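Local structure of uncharacterized protein (Chaetomium thermophilum, 3LPZ) at residues G71-F85 with K99-V113. The protein probably acts in the Get pathway of tail-anchored protein biogenesis, as an alpha-solenoid of the GET4 family that binds Get5. Numbering follows the deposited sequence.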
ATOM      1  N   GLY A  71       6.869   7.345  24.440  1.00 29.40           N
ATOM      2  CA  GLY A  71       6.590   7.324  23.009  1.00 28.52           C
ATOM      3  C   GLY A  71       6.948   8.627  22.340  1.00 27.76           C
ATOM      4  O   GLY A  71       7.449   8.629  21.214  1.00 27.34           O
ATOM      5  N   GLY A  72       6.696   9.729  23.044  1.00 26.95           N
ATOM      6  CA  GLY A  72       7.053  11.067  22.572  1.00 26.99           C
ATOM      7  C   GLY A  72       8.547  11.282  22.398  1.00 26.62           C
ATOM      8  O   GLY A  72       9.005  11.589  21.302  1.00 28.18           O
ATOM      9  N   SER A  73       9.322  11.112  23.458  1.00 26.04           N
ATOM     10  CA  SER A  73      10.780  11.249  23.353  1.00 25.11           C
ATOM     11  C   SER A  73      11.418  10.203  22.450  1.00 23.89           C
ATOM     12  O   SER A  73      12.257  10.539  21.621  1.00 23.28           O
ATOM     13  CB  SER A  73      11.429  11.200  24.729  1.00 25.88           C
ATOM     14  OG  SER A  73      11.225  12.453  25.368  1.00 29.13           O
ATOM     15  N   GLY A  74      11.044   8.940  22.641  1.00 22.66           N
ATOM     16  CA  GLY A  74      11.524   7.845  21.792  1.00 22.62           C
ATOM     17  C   GLY A  74      11.206   8.063  20.321  1.00 22.35           C
ATOM     18  O   GLY A  74      12.051   7.785  19.446  1.00 21.85           O
ATOM     19  N   GLY A  75       9.996   8.550  20.042  1.00 22.17           N
ATOM     20  CA  GLY A  75       9.582   8.808  18.648  1.00 22.34           C
ATOM     21  C   GLY A  75      10.355   9.971  18.041  1.00 22.64           C
ATOM     22  O   GLY A  75      10.721   9.951  16.869  1.00 22.43           O
ATOM     23  N   ASP A  76      10.576  11.011  18.838  1.00 22.65           N
ATOM     24  CA  ASP A  76      11.354  12.151  18.374  1.00 22.72           C
ATOM     25  C   ASP A  76      12.782  11.692  18.012  1.00 21.74           C
ATOM     26  O   ASP A  76      13.338  12.094  16.981  1.00 21.00           O
ATOM     27  CB  ASP A  76      11.382  13.239  19.444  1.00 23.91           C
ATOM     28  CG  ASP A  76      10.102  14.060  19.482  1.00 27.95           C
ATOM     29  OD1 ASP A  76       9.224  13.899  18.603  1.00 31.23           O
ATOM     30  OD2 ASP A  76       9.966  14.887  20.405  1.00 33.52           O
ATOM     31  N   LEU A  77      13.366  10.823  18.833  1.00 20.54           N
ATOM     32  CA  LEU A  77      14.691  10.278  18.488  1.00 20.20           C
ATOM     33  C   LEU A  77      14.659   9.412  17.225  1.00 19.25           C
ATOM     34  O   LEU A  77      15.621   9.414  16.444  1.00 18.26           O
ATOM     35  CB  LEU A  77      15.291   9.482  19.652  1.00 20.81           C
ATOM     36  CG  LEU A  77      16.398  10.167  20.437  1.00 23.49           C
ATOM     37  CD1 LEU A  77      16.167  11.661  20.626  1.00 24.38           C
ATOM     38  CD2 LEU A  77      16.678   9.465  21.713  1.00 23.71           C
ATOM     39  N   ALA A  78      13.564   8.668  17.044  1.00 18.32           N
ATOM     40  CA  ALA A  78      13.411   7.837  15.838  1.00 18.82           C
ATOM     41  C   ALA A  78      13.322   8.724  14.595  1.00 18.84           C
ATOM     42  O   ALA A  78      13.879   8.396  13.555  1.00 17.86           O
ATOM     43  CB  ALA A  78      12.175   6.903  15.950  1.00 18.20           C
ATOM     44  N   VAL A  79      12.613   9.847  14.698  1.00 19.14           N
ATOM     45  CA  VAL A  79      12.565  10.825  13.583  1.00 19.28           C
ATOM     46  C   VAL A  79      13.957  11.418  13.319  1.00 19.53           C
ATOM     47  O   VAL A  79      14.368  11.585  12.145  1.00 19.35           O
ATOM     48  CB  VAL A  79      11.481  11.948  13.846  1.00 19.60           C
ATOM     49  CG1 VAL A  79      11.534  13.072  12.796  1.00 18.90           C
ATOM     50  CG2 VAL A  79      10.067  11.318  13.866  1.00 19.29           C
ATOM     51  N   LEU A  80      14.699  11.718  14.394  1.00 19.32           N
ATOM     52  CA  LEU A  80      16.060  12.260  14.261  0.50 19.26           C
ATOM     53  C   LEU A  80      16.967  11.238  13.560  1.00 19.36           C
ATOM     54  O   LEU A  80      17.853  11.593  12.801  1.00 19.51           O
ATOM     55  CB  LEU A  80      16.622  12.618  15.646  0.50 19.10           C
ATOM     56  CG  LEU A  80      17.949  13.375  15.718  0.50 18.37           C
ATOM     57  CD1 LEU A  80      17.917  14.620  14.823  0.50 18.09           C
ATOM     58  CD2 LEU A  80      18.305  13.739  17.182  0.50 17.80           C
ATOM     59  N   LEU A  81      16.721   9.956  13.821  1.00 19.01           N
ATOM     60  CA  LEU A  81      17.487   8.892  13.221  1.00 18.51           C
ATOM     61  C   LEU A  81      17.324   8.931  11.695  1.00 18.42           C
ATOM     62  O   LEU A  81      18.303   8.786  10.959  1.00 17.68           O
ATOM     63  CB  LEU A  81      17.037   7.528  13.777  1.00 18.84           C
ATOM     64  CG  LEU A  81      17.599   6.266  13.080  1.00 19.97           C
ATOM     65  CD1 LEU A  81      19.146   6.225  13.204  1.00 20.82           C
ATOM     66  CD2 LEU A  81      16.936   4.969  13.615  1.00 18.09           C
ATOM     67  N   VAL A  82      16.085   9.091  11.228  1.00 18.89           N
ATOM     68  CA  VAL A  82      15.832   9.199   9.787  1.00 19.18           C
ATOM     69  C   VAL A  82      16.542  10.436   9.256  1.00 20.28           C
ATOM     70  O   VAL A  82      17.162  10.373   8.198  1.00 19.59           O
ATOM     71  CB  VAL A  82      14.320   9.328   9.435  1.00 18.98           C
ATOM     72  CG1 VAL A  82      14.140   9.513   7.910  1.00 18.97           C
ATOM     73  CG2 VAL A  82      13.549   8.095   9.909  1.00 18.27           C
ATOM     74  N   ASP A  83      16.453  11.578   9.941  1.00 21.05           N
ATOM     75  CA  ASP A  83      17.109  12.781   9.433  0.50 22.60           C
ATOM     76  C   ASP A  83      18.636  12.596   9.392  1.00 22.21           C
ATOM     77  O   ASP A  83      19.335  13.169   8.549  1.00 22.35           O
ATOM     78  CB  ASP A  83      16.674  14.008  10.243  0.50 23.51           C
ATOM     79  CG  ASP A  83      15.331  14.555   9.771  0.50 25.83           C
ATOM     80  OD1 ASP A  83      15.209  14.995   8.594  0.50 28.98           O
ATOM     81  OD2 ASP A  83      14.380  14.546  10.567  0.50 29.10           O
ATOM     82  N   THR A  84      19.142  11.775  10.315  1.00 21.36           N
ATOM     83  CA  THR A  84      20.556  11.467  10.363  1.00 20.57           C
ATOM     84  C   THR A  84      20.947  10.641   9.139  1.00 20.20           C
ATOM     85  O   THR A  84      21.994  10.899   8.558  1.00 20.22           O
ATOM     86  CB  THR A  84      20.931  10.756  11.683  1.00 20.91           C
ATOM     87  OG1 THR A  84      20.643  11.651  12.775  1.00 20.36           O
ATOM     88  CG2 THR A  84      22.420  10.388  11.722  1.00 19.80           C
ATOM     89  N   PHE A  85      20.112   9.669   8.747  1.00 19.56           N
ATOM     90  CA  PHE A  85      20.366   8.861   7.532  1.00 20.21           C
ATOM     91  C   PHE A  85      20.417   9.780   6.305  1.00 20.33           C
ATOM     92  O   PHE A  85      21.274   9.644   5.437  1.00 20.13           O
ATOM     93  CB  PHE A  85      19.277   7.788   7.330  1.00 19.22           C
ATOM     94  CG  PHE A  85      19.434   6.531   8.197  1.00 20.89           C
ATOM     95  CD1 PHE A  85      20.680   6.052   8.585  1.00 22.19           C
ATOM     96  CD2 PHE A  85      18.314   5.796   8.568  1.00 23.46           C
ATOM     97  CE1 PHE A  85      20.803   4.870   9.371  1.00 22.57           C
ATOM     98  CE2 PHE A  85      18.431   4.618   9.354  1.00 23.15           C
ATOM     99  CZ  PHE A  85      19.678   4.161   9.740  1.00 20.89           C
ATOM    100  N   LYS A  99      17.155  -1.123  11.429  1.00 16.56           N
ATOM    101  CA  LYS A  99      17.070  -0.183  12.564  1.00 17.51           C
ATOM    102  C   LYS A  99      15.731   0.547  12.568  1.00 17.02           C
ATOM    103  O   LYS A  99      15.142   0.772  13.635  1.00 17.42           O
ATOM    104  CB  LYS A  99      18.229   0.812  12.533  1.00 16.99           C
ATOM    105  CG  LYS A  99      19.557   0.174  12.877  1.00 19.61           C
ATOM    106  CD  LYS A  99      20.704   1.196  12.851  1.00 23.10           C
ATOM    107  CE  LYS A  99      22.086   0.521  13.034  1.00 23.31           C
ATOM    108  NZ  LYS A  99      22.502  -0.273  11.840  1.00 25.57           N
ATOM    109  N   LEU A 100      15.260   0.948  11.386  1.00 16.79           N
ATOM    110  CA  LEU A 100      13.988   1.694  11.292  1.00 16.63           C
ATOM    111  C   LEU A 100      12.801   0.791  11.660  1.00 17.05           C
ATOM    112  O   LEU A 100      11.883   1.237  12.376  1.00 16.81           O
ATOM    113  CB  LEU A 100      13.813   2.351   9.913  1.00 15.87           C
ATOM    114  CG  LEU A 100      14.856   3.455   9.627  1.00 17.16           C
ATOM    115  CD1 LEU A 100      14.768   3.923   8.169  1.00 20.92           C
ATOM    116  CD2 LEU A 100      14.663   4.675  10.550  1.00 17.68           C
ATOM    117  N   LEU A 101      12.838  -0.467  11.211  1.00 16.30           N
ATOM    118  CA  LEU A 101      11.785  -1.441  11.588  1.00 17.94           C
ATOM    119  C   LEU A 101      11.822  -1.755  13.074  1.00 18.37           C
ATOM    120  O   LEU A 101      10.779  -1.954  13.693  1.00 19.09           O
ATOM    121  CB  LEU A 101      11.892  -2.752  10.761  1.00 17.92           C
ATOM    122  CG  LEU A 101      11.610  -2.580   9.268  1.00 17.95           C
ATOM    123  CD1 LEU A 101      11.988  -3.856   8.547  1.00 20.17           C
ATOM    124  CD2 LEU A 101      10.110  -2.235   9.013  1.00 20.36           C
ATOM    125  N   GLY A 102      13.020  -1.790  13.655  1.00 18.84           N
ATOM    126  CA  GLY A 102      13.141  -1.996  15.095  1.00 19.58           C
ATOM    127  C   GLY A 102      12.442  -0.870  15.866  1.00 20.01           C
ATOM    128  O   GLY A 102      11.780  -1.131  16.897  1.00 21.81           O
ATOM    129  N   CYS A 103      12.593   0.371  15.409  1.00 19.43           N
ATOM    130  CA  CYS A 103      11.871   1.504  16.043  1.00 19.34           C
ATOM    131  C   CYS A 103      10.358   1.417  15.807  1.00 18.84           C
ATOM    132  O   CYS A 103       9.550   1.541  16.756  1.00 17.84           O
ATOM    133  CB  CYS A 103      12.392   2.858  15.535  1.00 19.73           C
ATOM    134  SG  CYS A 103      14.117   3.210  15.997  1.00 22.44           S
ATOM    135  N   LEU A 104       9.989   1.194  14.548  1.00 18.58           N
ATOM    136  CA  LEU A 104       8.579   1.144  14.118  1.00 19.54           C
ATOM    137  C   LEU A 104       7.722   0.228  14.984  1.00 20.18           C
ATOM    138  O   LEU A 104       6.619   0.607  15.428  1.00 19.61           O
ATOM    139  CB  LEU A 104       8.483   0.658  12.659  1.00 19.38           C
ATOM    140  CG  LEU A 104       7.069   0.633  12.035  1.00 20.49           C
ATOM    141  CD1 LEU A 104       6.478   2.033  12.027  1.00 20.56           C
ATOM    142  CD2 LEU A 104       7.061   0.041  10.581  1.00 17.64           C
ATOM    143  N   ARG A 105       8.228  -0.985  15.205  1.00 21.23           N
ATOM    144  CA  ARG A 105       7.462  -2.016  15.884  1.00 22.49           C
ATOM    145  C   ARG A 105       7.324  -1.730  17.382  1.00 23.21           C
ATOM    146  O   ARG A 105       6.501  -2.332  18.048  1.00 23.55           O
ATOM    147  CB  ARG A 105       8.098  -3.378  15.664  1.00 23.11           C
ATOM    148  CG  ARG A 105       8.014  -3.837  14.201  1.00 25.31           C
ATOM    149  CD  ARG A 105       8.410  -5.308  14.120  1.00 28.30           C
ATOM    150  NE  ARG A 105       8.461  -5.868  12.758  1.00 31.96           N
ATOM    151  CZ  ARG A 105       7.407  -6.315  12.074  1.00 33.54           C
ATOM    152  NH1 ARG A 105       6.182  -6.228  12.595  1.00 33.92           N
ATOM    153  NH2 ARG A 105       7.574  -6.839  10.851  1.00 31.95           N
ATOM    154  N   LEU A 106       8.121  -0.802  17.910  1.00 23.61           N
ATOM    155  CA  LEU A 106       8.013  -0.460  19.333  1.00 24.14           C
ATOM    156  C   LEU A 106       7.109   0.725  19.664  1.00 24.92           C
ATOM    157  O   LEU A 106       6.849   0.983  20.839  1.00 25.74           O
ATOM    158  CB  LEU A 106       9.400  -0.296  19.961  1.00 24.00           C
ATOM    159  CG  LEU A 106      10.279  -1.562  20.046  1.00 24.19           C
ATOM    160  CD1 LEU A 106      11.743  -1.163  20.331  1.00 24.92           C
ATOM    161  CD2 LEU A 106       9.791  -2.541  21.106  1.00 25.04           C
ATOM    162  N   PHE A 107       6.614   1.441  18.659  1.00 24.90           N
ATOM    163  CA  PHE A 107       5.636   2.498  18.909  1.00 25.84           C
ATOM    164  C   PHE A 107       4.287   1.897  19.303  1.00 27.24           C
ATOM    165  O   PHE A 107       3.888   0.870  18.739  1.00 26.63           O
ATOM    166  CB  PHE A 107       5.339   3.297  17.649  1.00 24.68           C
ATOM    167  CG  PHE A 107       6.364   4.323  17.295  1.00 24.36           C
ATOM    168  CD1 PHE A 107       7.422   4.001  16.435  1.00 21.74           C
ATOM    169  CD2 PHE A 107       6.227   5.646  17.740  1.00 21.98           C
ATOM    170  CE1 PHE A 107       8.353   4.975  16.057  1.00 21.87           C
ATOM    171  CE2 PHE A 107       7.150   6.605  17.371  1.00 22.86           C
ATOM    172  CZ  PHE A 107       8.206   6.282  16.512  1.00 21.71           C
ATOM    173  N   GLN A 108       3.573   2.561  20.215  1.00 28.29           N
ATOM    174  CA  GLN A 108       2.147   2.282  20.412  1.00 31.39           C
ATOM    175  C   GLN A 108       1.395   2.749  19.175  1.00 32.44           C
ATOM    176  O   GLN A 108       1.716   3.805  18.649  1.00 32.26           O
ATOM    177  CB  GLN A 108       1.593   3.045  21.624  1.00 31.87           C
ATOM    178  CG  GLN A 108       2.043   2.478  22.953  1.00 35.76           C
ATOM    179  CD  GLN A 108       1.451   1.111  23.204  1.00 40.50           C
ATOM    180  OE1 GLN A 108       2.146   0.206  23.637  1.00 44.13           O
ATOM    181  NE2 GLN A 108       0.162   0.946  22.899  1.00 43.21           N
ATOM    182  N   PRO A 109       0.380   1.978  18.720  1.00 33.99           N
ATOM    183  CA  PRO A 109      -0.437   2.331  17.558  1.00 34.95           C
ATOM    184  C   PRO A 109      -0.969   3.746  17.596  1.00 35.84           C
ATOM    185  O   PRO A 109      -1.015   4.418  16.561  1.00 36.70           O
ATOM    186  CB  PRO A 109      -1.606   1.343  17.648  1.00 35.09           C
ATOM    187  CG  PRO A 109      -1.034   0.178  18.265  1.00 35.23           C
ATOM    188  CD  PRO A 109       0.016   0.650  19.241  1.00 34.00           C
ATOM    189  N   GLY A 110      -1.367   4.202  18.780  1.00 36.30           N
ATOM    190  CA  GLY A 110      -1.935   5.524  18.930  1.00 36.74           C
ATOM    191  C   GLY A 110      -0.956   6.658  19.178  1.00 36.86           C
ATOM    192  O   GLY A 110      -1.385   7.801  19.322  1.00 37.21           O
ATOM    193  N   GLU A 111       0.347   6.361  19.257  1.00 35.57           N
ATOM    194  CA  GLU A 111       1.345   7.408  19.469  1.00 34.61           C
ATOM    195  C   GLU A 111       1.333   8.380  18.278  1.00 33.77           C
ATOM    196  O   GLU A 111       1.560   7.943  17.138  1.00 33.82           O
ATOM    197  CB  GLU A 111       2.741   6.787  19.689  1.00 34.71           C
ATOM    198  CG  GLU A 111       3.901   7.775  19.815  1.00 34.59           C
ATOM    199  CD  GLU A 111       3.641   8.923  20.805  1.00 36.59           C
ATOM    200  OE1 GLU A 111       3.334   8.642  21.987  1.00 36.20           O
ATOM    201  OE2 GLU A 111       3.759  10.111  20.389  1.00 35.16           O
ATOM    202  N   PRO A 112       1.033   9.683  18.524  1.00 32.92           N
ATOM    203  CA  PRO A 112       0.979  10.647  17.406  1.00 31.77           C
ATOM    204  C   PRO A 112       2.287  10.744  16.628  1.00 29.80           C
ATOM    205  O   PRO A 112       2.262  10.897  15.400  1.00 30.12           O
ATOM    206  CB  PRO A 112       0.674  11.986  18.095  1.00 32.06           C
ATOM    207  CG  PRO A 112      -0.126  11.588  19.315  1.00 33.58           C
ATOM    208  CD  PRO A 112       0.516  10.283  19.784  1.00 33.19           C
ATOM    209  N   VAL A 113       3.417  10.618  17.319  1.00 26.74           N
ATOM    210  CA  VAL A 113       4.681  10.766  16.640  1.00 25.00           C
ATOM    211  C   VAL A 113       4.920   9.619  15.640  1.00 23.79           C
ATOM    212  O   VAL A 113       5.717   9.791  14.723  1.00 22.90           O
ATOM    213  CB  VAL A 113       5.863  10.963  17.615  1.00 25.03           C
ATOM    214  CG1 VAL A 113       7.203  11.061  16.831  1.00 24.73           C
ATOM    215  CG2 VAL A 113       5.656  12.266  18.416  1.00 27.15           C
TER
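Glu111 turns its carboxylate back over the first turn of helix 71-88 and, with the same group, caps the helix that follows it. Glu111 is the N-cap: its OE2 accepts from Val113 N at 3.1 Å, an almost straight bond (168°), and the N-H comes to the anti side of OE2, somewhat out of the carboxylate plane. CG lies anti to the backbone N and the chain then bends at chi2 (49°), which brings OE1 to within 3.6 Å of Gly71 C. Val113, at the start of helix 112-128, drives CG1 to 3.5 Å from Gly75 C, against bare backbone. The same Val113 CG1 also touches Val79 CG2. Beside it, Phe107 brings the CE2 and CZ corner of its ring obliquely onto Gly75 CA, CE2 standing at 3.5 Å, so two side chains close in where the helix has only a glycine. Segments 71-85 and 99-104 of two neighbouring helices run antiparallel, their axes coming within 10.7 Å at a crossing angle of -162°, as expected for paired helices of an alpha-solenoid; helix 112-128 lays Phe117 on Ala78 and Trp124 on Val82. Along the pair, Ala78 CB packs against CB of Cys103, and Cys103 SG touches Leu81 CD2. Three residues of 71-85 clasp Leu100: its CD2 lies 3.7 Å from Val82 CG2, the two side chains crossing at about a right angle, and also meets Leu81 CD2. Leu100 CG sits at the ring edge of Phe85, 3.8 Å from CE2, while Leu81 CD1 rests over one face of that ring, toward the rim.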